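Local coordinates for protein protease (Penicillium cyclopium, PDB 5Z6O) that cleaves peptide bonds in proteins as a subtilisin-family serine protease, probably including casein, gelatin and type IV collagen, at residues Tyr39-Gly44 against Val97-Ala102; Gly74-Ser79 against Lys210-Ala215; Met133-Gly138 against Ser173-Ala178; Ser160-Asn165 against Ser225-Ala230; Cys182-Ser187 against Met229-Val234. All coordinates share one frame; numbering follows the deposited sequence.

Contact 1. Residues Tyr39-Gly44 against Val97-Ala102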
# COMPACT_ATOMS: atom_id res chain seq x y z
N TYR A 39 3.49 -3.43 -7.73
CA TYR A 39 4.92 -3.21 -7.56
C TYR A 39 5.19 -2.71 -6.15
O TYR A 39 4.71 -1.65 -5.77
CB TYR A 39 5.43 -2.18 -8.57
CG TYR A 39 5.28 -2.66 -9.99
CD1 TYR A 39 6.28 -3.44 -10.59
CD2 TYR A 39 4.15 -2.31 -10.75
CE1 TYR A 39 6.18 -3.87 -11.89
CE2 TYR A 39 4.02 -2.77 -12.06
CZ TYR A 39 5.05 -3.54 -12.62
OH TYR A 39 4.92 -3.97 -13.91
N GLY A 40 6.00 -3.45 -5.40
CA GLY A 40 6.40 -3.06 -4.06
C GLY A 40 7.73 -2.36 -4.11
O GLY A 40 8.76 -2.99 -4.37
N VAL A 41 7.73 -1.04 -3.91
CA VAL A 41 8.94 -0.23 -4.05
C VAL A 41 9.47 0.01 -2.64
O VAL A 41 8.97 0.88 -1.92
CB VAL A 41 8.64 1.09 -4.78
CG1 VAL A 41 9.88 1.95 -4.90
CG2 VAL A 41 8.05 0.82 -6.18
N ASP A 42 10.48 -0.76 -2.22
CA ASP A 42 10.79 -0.85 -0.80
C ASP A 42 12.15 -1.51 -0.60
O ASP A 42 13.02 -1.39 -1.48
CB ASP A 42 9.66 -1.64 -0.10
CG ASP A 42 9.46 -1.24 1.33
OD1 ASP A 42 10.43 -1.31 2.11
OD2 ASP A 42 8.30 -0.88 1.67
N THR A 43 12.34 -2.22 0.52
CA THR A 43 13.61 -2.90 0.80
C THR A 43 13.77 -4.25 0.10
O THR A 43 14.74 -4.97 0.41
CB THR A 43 13.78 -3.09 2.30
OG1 THR A 43 12.78 -3.99 2.82
CG2 THR A 43 13.67 -1.77 3.04
N GLY A 44 12.88 -4.63 -0.81
CA GLY A 44 12.87 -5.98 -1.35
C GLY A 44 11.83 -6.85 -0.68
O GLY A 44 11.22 -6.49 0.32
N VAL A 97 10.52 -4.41 -6.15
CA VAL A 97 11.41 -3.39 -6.67
C VAL A 97 12.25 -2.90 -5.49
O VAL A 97 11.79 -2.08 -4.69
CB VAL A 97 10.65 -2.24 -7.34
CG1 VAL A 97 11.63 -1.20 -7.89
CG2 VAL A 97 9.71 -2.77 -8.46
N LYS A 98 13.47 -3.39 -5.36
CA LYS A 98 14.29 -3.08 -4.19
C LYS A 98 15.06 -1.79 -4.46
O LYS A 98 15.90 -1.74 -5.37
CB LYS A 98 15.26 -4.21 -3.89
CG LYS A 98 16.16 -3.87 -2.71
CD LYS A 98 16.95 -5.11 -2.20
CE LYS A 98 18.07 -4.63 -1.33
NZ LYS A 98 18.75 -5.84 -0.73
N VAL A 99 14.77 -0.74 -3.67
CA VAL A 99 15.39 0.58 -3.88
C VAL A 99 16.03 1.08 -2.59
O VAL A 99 16.70 2.12 -2.58
CB VAL A 99 14.38 1.61 -4.40
CG1 VAL A 99 13.74 1.18 -5.73
CG2 VAL A 99 13.30 1.87 -3.33
N LEU A 100 15.81 0.36 -1.49
CA LEU A 100 16.39 0.68 -0.20
C LEU A 100 17.22 -0.50 0.30
O LEU A 100 16.86 -1.65 0.08
CB LEU A 100 15.31 0.96 0.85
CG LEU A 100 14.18 1.92 0.46
CD1 LEU A 100 13.12 1.90 1.57
CD2 LEU A 100 14.75 3.30 0.26
N GLY A 101 18.29 -0.19 1.03
CA GLY A 101 19.21 -1.20 1.53
C GLY A 101 18.71 -1.84 2.81
O GLY A 101 17.60 -1.60 3.29
N ALA A 102 19.57 -2.70 3.38
CA ALA A 102 19.15 -3.43 4.57
C ALA A 102 18.86 -2.51 5.75
O ALA A 102 18.05 -2.87 6.61
CB ALA A 102 20.20 -4.47 4.95
O HOH W 1 17.02 -4.97 1.92
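Val41 and Val97 lie side by side in the parallel sheet of the subtilase fold, where strand 37-42 pairs with strand 93-98. Val97 N donates to Gly40 O, and Asp42 N to Val97 O at 3.1 Å. On the valine face the packing is tight: Val41 CG1 meets Val99 CG2 at 3.8 Å, and compact branched side chains suit this buried strand end. At the end of the pairing Asp42 O accepts two N-H groups, Val99 N at 2.9 Å, nearly along the C=O axis, and Leu100 N at 3.3 Å from 46° above the carbonyl plane. This double grip holds the backbone of Asp42, probably of the charge relay system. On the other face extended Lys98, CG anti to its backbone N (chi1 177°), lays its methylenes along the peptide of Thr43 and Gly44, with CD 3.4 Å from Thr43 O. Its NZ forms a salt bridge with Asp64 and bonds to Asp66 O and Thr68 O. An alanine here would probably leave Asp64 without its mate and uncover that peptide. Toward Gly101 and exposed Ala102 the contact loosens; on that side a water donates to Thr43 O at 2.7 Å and accepts weakly from Lys98 NZ.

Contact 2. Residues Gly74-Ser79 against Lys210-Ala215; sequences GTHTAS and KDITAA
His76 leaves its helix with CG anti to the backbone N (chi1 -169°), which carries the imidazole beneath Ala214, while Ser79, one turn later, holds OG in the same anti position (chi1 175°), facing the backbone N-H of Ala215. The methyl Ala214 CB stands 3.5 Å from the centroid of the His76 ring, almost on the ring normal, a CH-pi contact for which the short alanine side chain lets strand and ring lie close. The ring edge is polar: Ile212 O lies there in plane, 3.1 Å from His76 NE2, but the N-H is aimed well off it and the bond is weak; NE2 finds its stronger partner in Lys222 O. An alanine in place of His76 would probably leave both carbonyls without this donor and open a gap under the Ala214 methyl. At Ser79 the bond is nearly straight, Ala215 N donating to Ser79 OG at 3.0 Å; the same hydroxyl also bonds to Asp51. Packing is tight here, with Ser79 CB 3.5 Å from Ala215 CB, which suits two small residues. Close by, His76 CA makes a CA-H...O contact of 3.2 Å with Ala215 O. Helix 73-82 and strand 212-215 cross at 104°, their axes 6.3 Å apart. The strand pairs antiparallel with strand 221-224, where Asp211 and Ile212 form a G1 beta bulge opposite Leu224, and Met229 and His233 of helix 227-245 pack against Ile212.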
# COMPACT_ATOMS: atom_id res chain seq x y z
N GLY A 74 9.97 -4.39 3.35
CA GLY A 74 9.44 -4.65 2.01
C GLY A 74 8.59 -5.91 1.95
O GLY A 74 7.57 -5.94 1.27
N THR A 75 8.98 -6.94 2.71
CA THR A 75 8.17 -8.16 2.77
C THR A 75 6.87 -7.92 3.52
O THR A 75 5.80 -8.40 3.12
CB THR A 75 8.97 -9.26 3.48
OG1 THR A 75 10.17 -9.50 2.74
CG2 THR A 75 8.11 -10.57 3.66
N HIS A 76 6.96 -7.16 4.60
CA HIS A 76 5.79 -6.91 5.44
C HIS A 76 4.73 -6.12 4.66
O HIS A 76 3.55 -6.48 4.63
CB HIS A 76 6.26 -6.16 6.69
CG HIS A 76 5.23 -6.04 7.79
ND1 HIS A 76 4.26 -5.06 7.82
CD2 HIS A 76 5.07 -6.77 8.92
CE1 HIS A 76 3.52 -5.21 8.91
NE2 HIS A 76 4.00 -6.23 9.60
N THR A 77 5.16 -5.07 3.97
CA THR A 77 4.19 -4.28 3.21
C THR A 77 3.65 -5.03 2.00
O THR A 77 2.44 -4.98 1.73
CB THR A 77 4.80 -2.94 2.77
OG1 THR A 77 5.93 -3.15 1.92
CG2 THR A 77 5.22 -2.10 4.04
N ALA A 78 4.51 -5.77 1.28
CA ALA A 78 3.96 -6.60 0.20
C ALA A 78 2.95 -7.60 0.75
O ALA A 78 1.95 -7.93 0.10
CB ALA A 78 5.11 -7.33 -0.51
N SER A 79 3.22 -8.13 1.94
CA SER A 79 2.33 -9.12 2.54
C SER A 79 0.97 -8.52 2.89
O SER A 79 -0.07 -9.14 2.65
CB SER A 79 3.03 -9.71 3.79
OG SER A 79 2.16 -10.59 4.47
N LYS A 210 -1.61 1.09 12.71
CA LYS A 210 -0.96 0.84 14.00
C LYS A 210 -1.17 -0.61 14.39
O LYS A 210 -2.30 -1.11 14.34
CB LYS A 210 -1.50 1.76 15.09
CG LYS A 210 -0.90 1.44 16.49
CD LYS A 210 -1.36 2.47 17.53
CE LYS A 210 -0.66 2.24 18.87
NZ LYS A 210 -1.36 1.18 19.61
N ASP A 211 -0.06 -1.28 14.76
CA ASP A 211 -0.06 -2.69 15.16
C ASP A 211 -0.66 -3.57 14.07
O ASP A 211 -1.64 -4.29 14.28
CB ASP A 211 -0.78 -2.91 16.51
CG ASP A 211 -0.07 -2.19 17.65
OD1 ASP A 211 1.16 -2.14 17.63
OD2 ASP A 211 -0.73 -1.64 18.53
N ILE A 212 0.01 -3.55 12.91
CA ILE A 212 -0.41 -4.31 11.73
C ILE A 212 0.51 -5.53 11.62
O ILE A 212 1.73 -5.39 11.60
CB ILE A 212 -0.33 -3.45 10.46
CG1 ILE A 212 -1.26 -2.24 10.56
CG2 ILE A 212 -0.58 -4.34 9.22
CD1 ILE A 212 -2.74 -2.67 10.72
N THR A 213 -0.08 -6.73 11.59
CA THR A 213 0.69 -7.97 11.51
C THR A 213 0.77 -8.46 10.07
O THR A 213 -0.25 -8.52 9.38
CB THR A 213 0.04 -9.03 12.40
OG1 THR A 213 0.00 -8.51 13.74
CG2 THR A 213 0.82 -10.39 12.37
N ALA A 214 1.98 -8.85 9.63
CA ALA A 214 2.14 -9.37 8.27
C ALA A 214 3.43 -10.19 8.20
O ALA A 214 4.16 -10.32 9.19
CB ALA A 214 2.18 -8.22 7.25
N ALA A 215 3.73 -10.72 7.01
CA ALA A 215 4.87 -11.63 6.84
C ALA A 215 6.20 -10.92 7.08
O ALA A 215 6.34 -9.71 6.85
CB ALA A 215 4.86 -12.20 5.42

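Contact 3. Residues Met133-Gly138 against Ser173-Ala178. With PMS (phenylmethanesulfonic acid), chain C.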
# COMPACT_ATOMS: atom_id res chain seq x y z
N MET A 133 1.27 0.53 -7.73
CA MET A 133 2.57 0.70 -7.12
C MET A 133 2.38 1.15 -5.69
O MET A 133 1.60 2.07 -5.43
CB MET A 133 3.41 1.72 -7.90
CG MET A 133 4.78 1.95 -7.28
SD MET A 133 5.80 3.18 -8.16
CE MET A 133 6.23 2.28 -9.65
N ASN A 134 3.10 0.53 -4.77
CA ASN A 134 3.05 0.94 -3.38
C ASN A 134 4.39 1.55 -2.97
O ASN A 134 5.44 0.92 -3.13
CB ASN A 134 2.73 -0.23 -2.46
CG ASN A 134 2.55 0.24 -1.02
OD1 ASN A 134 1.53 0.85 -0.67
ND2 ASN A 134 3.55 -0.01 -0.19
N MET A 135 4.35 2.73 -2.35
CA MET A 135 5.58 3.40 -1.90
C MET A 135 5.42 3.71 -0.42
O MET A 135 4.81 4.71 -0.06
CB MET A 135 5.88 4.69 -2.68
CG MET A 135 6.43 4.36 -4.07
SD MET A 135 7.08 5.87 -4.91
CE MET A 135 8.46 6.34 -3.88
N SER A 136 5.94 2.84 0.42
CA SER A 136 5.89 3.07 1.87
C SER A 136 7.19 3.68 2.34
O SER A 136 7.89 3.10 3.14
CB SER A 136 5.62 1.76 2.60
OG SER A 136 4.26 1.35 2.44
N LEU A 137 7.58 4.79 1.75
CA LEU A 137 8.79 5.50 2.10
C LEU A 137 8.54 6.96 1.78
O LEU A 137 7.61 7.31 1.05
CB LEU A 137 10.01 4.98 1.34
CG LEU A 137 9.89 4.97 -0.19
CD1 LEU A 137 10.28 6.31 -0.82
CD2 LEU A 137 10.74 3.84 -0.78
N GLY A 138 9.35 7.82 2.34
CA GLY A 138 9.07 9.24 2.20
C GLY A 138 10.28 9.99 2.68
O GLY A 138 11.19 9.43 3.30
N SER A 173 6.39 16.86 2.45
CA SER A 173 7.03 15.57 2.25
C SER A 173 6.84 15.11 0.82
O SER A 173 5.83 15.44 0.19
CB SER A 173 6.46 14.54 3.23
OG SER A 173 6.84 14.84 4.55
N SER A 174 7.80 14.34 0.32
CA SER A 174 7.75 13.79 -1.01
C SER A 174 7.97 12.29 -0.93
O SER A 174 8.85 11.84 -0.20
CB SER A 174 8.83 14.41 -1.91
OG SER A 174 8.46 15.75 -2.19
N PRO A 175 7.19 11.48 -1.68
CA PRO A 175 6.20 11.88 -2.69
C PRO A 175 4.78 12.11 -2.15
O PRO A 175 3.87 12.26 -2.97
CB PRO A 175 6.24 10.69 -3.68
CG PRO A 175 6.60 9.52 -2.84
CD PRO A 175 7.48 10.04 -1.71
N ALA A 176 4.59 12.22 -0.82
CA ALA A 176 3.23 12.40 -0.30
C ALA A 176 2.54 13.62 -0.89
O ALA A 176 1.31 13.62 -1.05
CB ALA A 176 3.26 12.53 1.22
N SER A 177 3.30 14.68 -1.21
CA SER A 177 2.73 15.92 -1.71
C SER A 177 2.58 15.93 -3.22
O SER A 177 2.14 16.95 -3.77
CB SER A 177 3.60 17.12 -1.27
OG SER A 177 4.90 16.97 -1.76
N ALA A 178 2.90 14.84 -3.90
CA ALA A 178 2.97 14.85 -5.36
C ALA A 178 1.58 14.89 -5.99
O ALA A 178 0.60 14.42 -5.40
CB ALA A 178 3.71 13.62 -5.88
C PMS C . 8.72 3.91 6.85
S PMS C . 7.25 3.03 7.44
C1 PMS C . 8.35 5.32 6.36
C2 PMS C . 7.15 5.58 5.72
C3 PMS C . 6.85 6.87 5.28
C4 PMS C . 7.76 7.90 5.47
C5 PMS C . 8.96 7.63 6.10
C6 PMS C . 9.25 6.36 6.56
O2S PMS C . 7.60 1.91 8.38
O1S PMS C . 6.37 3.90 8.28
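Met135 and Gly138 belong to the run of chain that leaves the central parallel sheet and lines the S1 specificity pocket, as in subtilases generally; across from them lies the turn that begins at Pro175. The joint is small and largely apolar. Met135 sets CG beside its backbone N (chi1 -76°) and bends at its thioether (chi3 65°), which brings CE to 3.8 Å from Pro175 CG; a flexible methionine can fit its methyl to the rigid proline ring. A cis peptide bond precedes Pro175, and Pro175 CD lies 3.9 Å from Leu137 O. No hydrogen bond links the two segments, although Gly138 CA makes a CA-H...O contact with Ser174 O at 3.5 Å. The bound phenyl ring shows why glycine suits that place: Gly138 N is 3.5 Å from PMS C4, and a side chain at Gly138 would be crowded by the same atom. Ser136 O adds a further wall, 3.7 Å from PMS C2. The chain around the turn is braced from within: Ser173 O, just before it, accepts both Ser177 N and, at 2.6 Å, Ser177 OG, which approach from opposite faces of its plane. Behind the joint, Pro175 packs on Val161 of strand 157-162 and Ala149 of helix 143-154, Met135 touches Leu159, and the short strands 139-140 and 173-174 pair antiparallel nearby.

Contact 4. Residues Ser160-Asn165 against Ser225-Ala230. With PMS (phenylmethanesulfonic acid), chain C.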
# COMPACT_ATOMS: atom_id res chain seq x y z
N SER A 160 -0.08 4.37 -4.45
CA SER A 160 -0.40 4.66 -3.05
C SER A 160 0.88 4.98 -2.29
O SER A 160 1.87 4.26 -2.41
CB SER A 160 -1.13 3.48 -2.40
OG SER A 160 -0.36 2.31 -2.49
N VAL A 161 0.85 6.06 -1.51
CA VAL A 161 2.03 6.59 -0.83
C VAL A 161 1.74 6.78 0.65
O VAL A 161 0.72 7.37 1.01
CB VAL A 161 2.43 7.95 -1.46
CG1 VAL A 161 3.61 8.53 -0.76
CG2 VAL A 161 2.79 7.76 -2.95
N ALA A 162 2.68 6.36 1.50
CA ALA A 162 2.59 6.64 2.93
C ALA A 162 2.68 8.14 3.17
O ALA A 162 3.51 8.85 2.58
CB ALA A 162 3.70 5.93 3.68
N ALA A 163 1.83 8.65 4.07
CA ALA A 163 1.86 10.10 4.29
C ALA A 163 3.09 10.55 5.06
O ALA A 163 3.47 11.73 4.96
CB ALA A 163 0.61 10.55 5.03
N GLY A 164 3.71 9.65 5.83
CA GLY A 164 4.83 10.02 6.67
C GLY A 164 4.47 9.96 8.15
O GLY A 164 3.29 9.93 8.55
N ASN A 165 5.50 9.90 8.98
CA ASN A 165 5.34 9.60 10.40
C ASN A 165 5.83 10.71 11.33
O ASN A 165 6.21 10.43 12.46
CB ASN A 165 6.10 8.32 10.76
CG ASN A 165 5.67 7.13 9.92
OD1 ASN A 165 4.50 6.98 9.60
ND2 ASN A 165 6.62 6.29 9.57
N SER A 225 4.18 -0.70 13.12
CA SER A 225 3.32 0.48 13.02
C SER A 225 3.97 1.54 12.16
O SER A 225 5.19 1.74 12.20
CB SER A 225 3.05 1.11 14.39
OG SER A 225 2.42 0.20 15.24
N GLY A 226 3.14 2.25 11.41
CA GLY A 226 3.59 3.37 10.61
C GLY A 226 2.63 3.60 9.48
O GLY A 226 1.79 2.76 9.16
N THR A 227 2.72 4.78 8.87
CA THR A 227 1.96 4.96 7.63
C THR A 227 2.47 4.02 6.54
O THR A 227 1.76 3.78 5.56
CB THR A 227 2.01 6.40 7.13
OG1 THR A 227 3.36 6.81 6.99
CG2 THR A 227 1.31 7.39 8.11
N SER A 228 3.70 3.48 6.70
CA SER A 228 4.16 2.40 5.82
C SER A 228 3.21 1.21 5.82
O SER A 228 3.15 0.47 4.82
CB SER A 228 5.57 1.90 6.23
OG SER A 228 6.54 2.93 6.02
N MET A 229 2.56 0.94 6.95
CA MET A 229 1.62 -0.17 7.05
C MET A 229 0.25 0.19 6.50
O MET A 229 -0.51 -0.70 6.08
CB MET A 229 1.47 -0.57 8.52
CG MET A 229 2.66 -1.39 9.09
SD MET A 229 4.22 -0.48 9.16
CE MET A 229 5.20 -1.31 7.94
N ALA A 230 -0.07 1.47 6.48
CA ALA A 230 -1.36 1.94 6.01
C ALA A 230 -1.43 1.91 4.49
O ALA A 230 -2.35 1.32 3.91
CB ALA A 230 -1.57 3.37 6.56
C PMS C . 8.72 3.91 6.85
S PMS C . 7.25 3.03 7.44
C1 PMS C . 8.35 5.32 6.36
C2 PMS C . 7.15 5.58 5.72
C3 PMS C . 6.85 6.87 5.28
C4 PMS C . 7.76 7.90 5.47
C5 PMS C . 8.96 7.63 6.10
C6 PMS C . 9.25 6.36 6.56
O2S PMS C . 7.60 1.91 8.38
O1S PMS C . 6.37 3.90 8.28
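Asn165 and Thr227 lie alongside, running in opposite directions, and the carboxamide oxygen of the first is held twice by the second. Asn165 OD1 accepts Thr227 N at 2.9 Å in a nearly straight bond, and Thr227 OG1, also at 2.9 Å, from 42° above the amide plane. Thr227 OG1 lies between its own N and carbonyl carbon (chi1 55°), where it can also accept Gly164 N at 3.1 Å; threonine thus supplies a hydroxyl that donates and accepts at once. The small Ala162 leaves room for it, with CB 3.4 Å from Thr227 OG1. With its oxygen fixed in this way, the amide of Asn165 is probably hindered from turning, and ND2 is directed at the bound sulfonyl group: Asn165 ND2 donates to PMS O1S at 2.7 Å. A second donor, Ser228 N, reaches PMS O1S at 3.1 Å. The sulfur itself is bonded covalently to the nucleophile, Ser228 OG to PMS S at 1.6 Å. Gly226 suits its place twice over, since its backbone angles call for glycine and a CB would run into PMS O1S. A side-chain amide and the backbone N-H of the reactive serine, both pointing at one oxygen of the adduct, form the oxyanion hole of the subtilases.

Contact 5. Residues Cys182-Ser187 against Met229-Val234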
# COMPACT_ATOMS: atom_id res chain seq x y z
N CYS A 182 -2.14 8.74 -4.30
CA CYS A 182 -3.16 8.47 -3.29
C CYS A 182 -2.40 8.41 -1.97
O CYS A 182 -1.63 7.48 -1.73
CB CYS A 182 -3.88 7.16 -3.63
SG CYS A 182 -5.61 7.10 -3.06
N THR A 183 -2.50 9.47 -1.18
CA THR A 183 -1.67 9.64 0.01
C THR A 183 -2.43 9.19 1.25
O THR A 183 -3.54 9.69 1.51
CB THR A 183 -1.28 11.11 0.15
OG1 THR A 183 -0.53 11.51 -1.01
CG2 THR A 183 -0.45 11.35 1.38
N ILE A 184 -1.82 8.30 2.05
CA ILE A 184 -2.57 7.49 3.02
C ILE A 184 -2.06 7.78 4.43
O ILE A 184 -0.87 7.62 4.71
CB ILE A 184 -2.46 5.98 2.72
CG1 ILE A 184 -2.71 5.67 1.24
CG2 ILE A 184 -3.42 5.20 3.61
CD1 ILE A 184 -4.04 6.28 0.73
N ALA A 185 -2.96 8.17 5.33
CA ALA A 185 -2.65 8.35 6.74
C ALA A 185 -3.02 7.10 7.53
O ALA A 185 -3.74 6.22 7.03
CB ALA A 185 -3.37 9.59 7.30
N ALA A 186 -2.51 7.02 8.75
CA ALA A 186 -2.59 5.79 9.54
C ALA A 186 -3.65 5.88 10.63
O ALA A 186 -3.66 6.84 11.41
CB ALA A 186 -1.24 5.47 10.18
N SER A 187 -4.51 4.85 10.74
CA SER A 187 -5.54 4.81 11.78
C SER A 187 -5.22 3.72 12.79
O SER A 187 -4.40 2.84 12.53
CB SER A 187 -6.93 4.57 11.16
OG SER A 187 -7.08 3.24 10.66
N MET A 229 2.56 0.94 6.95
CA MET A 229 1.62 -0.17 7.05
C MET A 229 0.25 0.19 6.50
O MET A 229 -0.51 -0.70 6.08
CB MET A 229 1.47 -0.57 8.52
CG MET A 229 2.66 -1.39 9.09
SD MET A 229 4.22 -0.48 9.16
CE MET A 229 5.20 -1.31 7.94
N ALA A 230 -0.07 1.47 6.48
CA ALA A 230 -1.36 1.94 6.01
C ALA A 230 -1.43 1.91 4.49
O ALA A 230 -2.35 1.32 3.91
CB ALA A 230 -1.57 3.37 6.56
N ALA A 231 -0.41 2.45 3.82
CA ALA A 231 -0.44 2.50 2.35
C ALA A 231 -0.71 1.16 1.65
O ALA A 231 -1.51 1.15 0.69
CB ALA A 231 0.88 3.10 1.83
N PRO A 232 -0.10 0.04 2.03
CA PRO A 232 -0.36 -1.20 1.29
C PRO A 232 -1.77 -1.73 1.46
O PRO A 232 -2.22 -2.48 0.58
CB PRO A 232 0.70 -2.19 1.85
CG PRO A 232 1.13 -1.61 3.13
CD PRO A 232 1.04 -0.11 2.95
N HIS A 233 -2.49 -1.36 2.53
CA HIS A 233 -3.92 -1.71 2.54
C HIS A 233 -4.61 -1.08 1.34
O HIS A 233 -5.49 -1.70 0.72
CB HIS A 233 -4.62 -1.23 3.82
CG HIS A 233 -4.24 -2.00 5.07
ND1 HIS A 233 -3.11 -1.71 5.82
CD2 HIS A 233 -4.88 -3.01 5.72
CE1 HIS A 233 -3.08 -2.50 6.88
NE2 HIS A 233 -4.14 -3.30 6.84
N VAL A 234 -4.24 0.16 1.01
CA VAL A 234 -4.88 0.86 -0.10
C VAL A 234 -4.37 0.32 -1.43
O VAL A 234 -5.15 0.17 -2.38
CB VAL A 234 -4.66 2.38 0.04
CG1 VAL A 234 -5.31 3.15 -1.13
CG2 VAL A 234 -5.28 2.89 1.35
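Ile184 and Val234 meet tip to tip where strand 182-187 of the parallel sheet lies under helix 227-245, the helix that carries the reactive serine in subtilases. The axes cross at 122°, 7.3 Å apart, a close approach that small side chains allow. Ile184 is the bump. Its branches fill a hollow bounded by Ala230, Ala231 and Val234: Ile184 CG2 lies 3.9 Å from Ala230 CB, Ile184 CB is 4.0 Å from Ala231 CA, and Ile184 CD1 touches Val234 CG2 at 3.7 Å. An alanine at the second of these positions lets the isoleucine ride up against the helix backbone itself. The fit is reciprocal, because the Ala230 methyl nestles against the strand, 3.6 Å from Ala185 O and 4.0 Å from Ala186 CA. Val234, with CG1 anti to its backbone N (chi1 179°), turns that methyl toward the sulfur of Cys182, which is tied by a disulfide to Cys253. No hydrogen bond crosses between these segments; close-fitting apolar contacts join them. The helix is kinked at Pro232, whose nitrogen has no hydrogen to give. Just beyond, His233 N bonds only weakly, to Ala230 O, and Met229 O is met instead by a ring nitrogen, His233 ND1, at 2.8 Å.

How the contacts relate
Four of the contacts meet at one sheet. Contacts 1, 3, 4 and 5 take in its adjacent strands 93-98, 37-42, 131-135, 157-162 and 182-187, and contacts 4 and 5 share Met229 and Ala230 of helix 227-245, their centres about 5 Å apart. Contact 2 joins from helix 73-82, where Thr43 OG1 bonds to Gly74 N at 2.9 Å. The probable charge relay residues meet here: between nearest atoms, the side chain of Asp42 in contact 1 lies about 4 Å from that of His73 and about 6 Å from that of Ser228 in contact 4. Ser136 OG of contact 3 bonds to Ser228 O at 2.8 Å, and contacts 3 and 4 both touch the bound inhibitor.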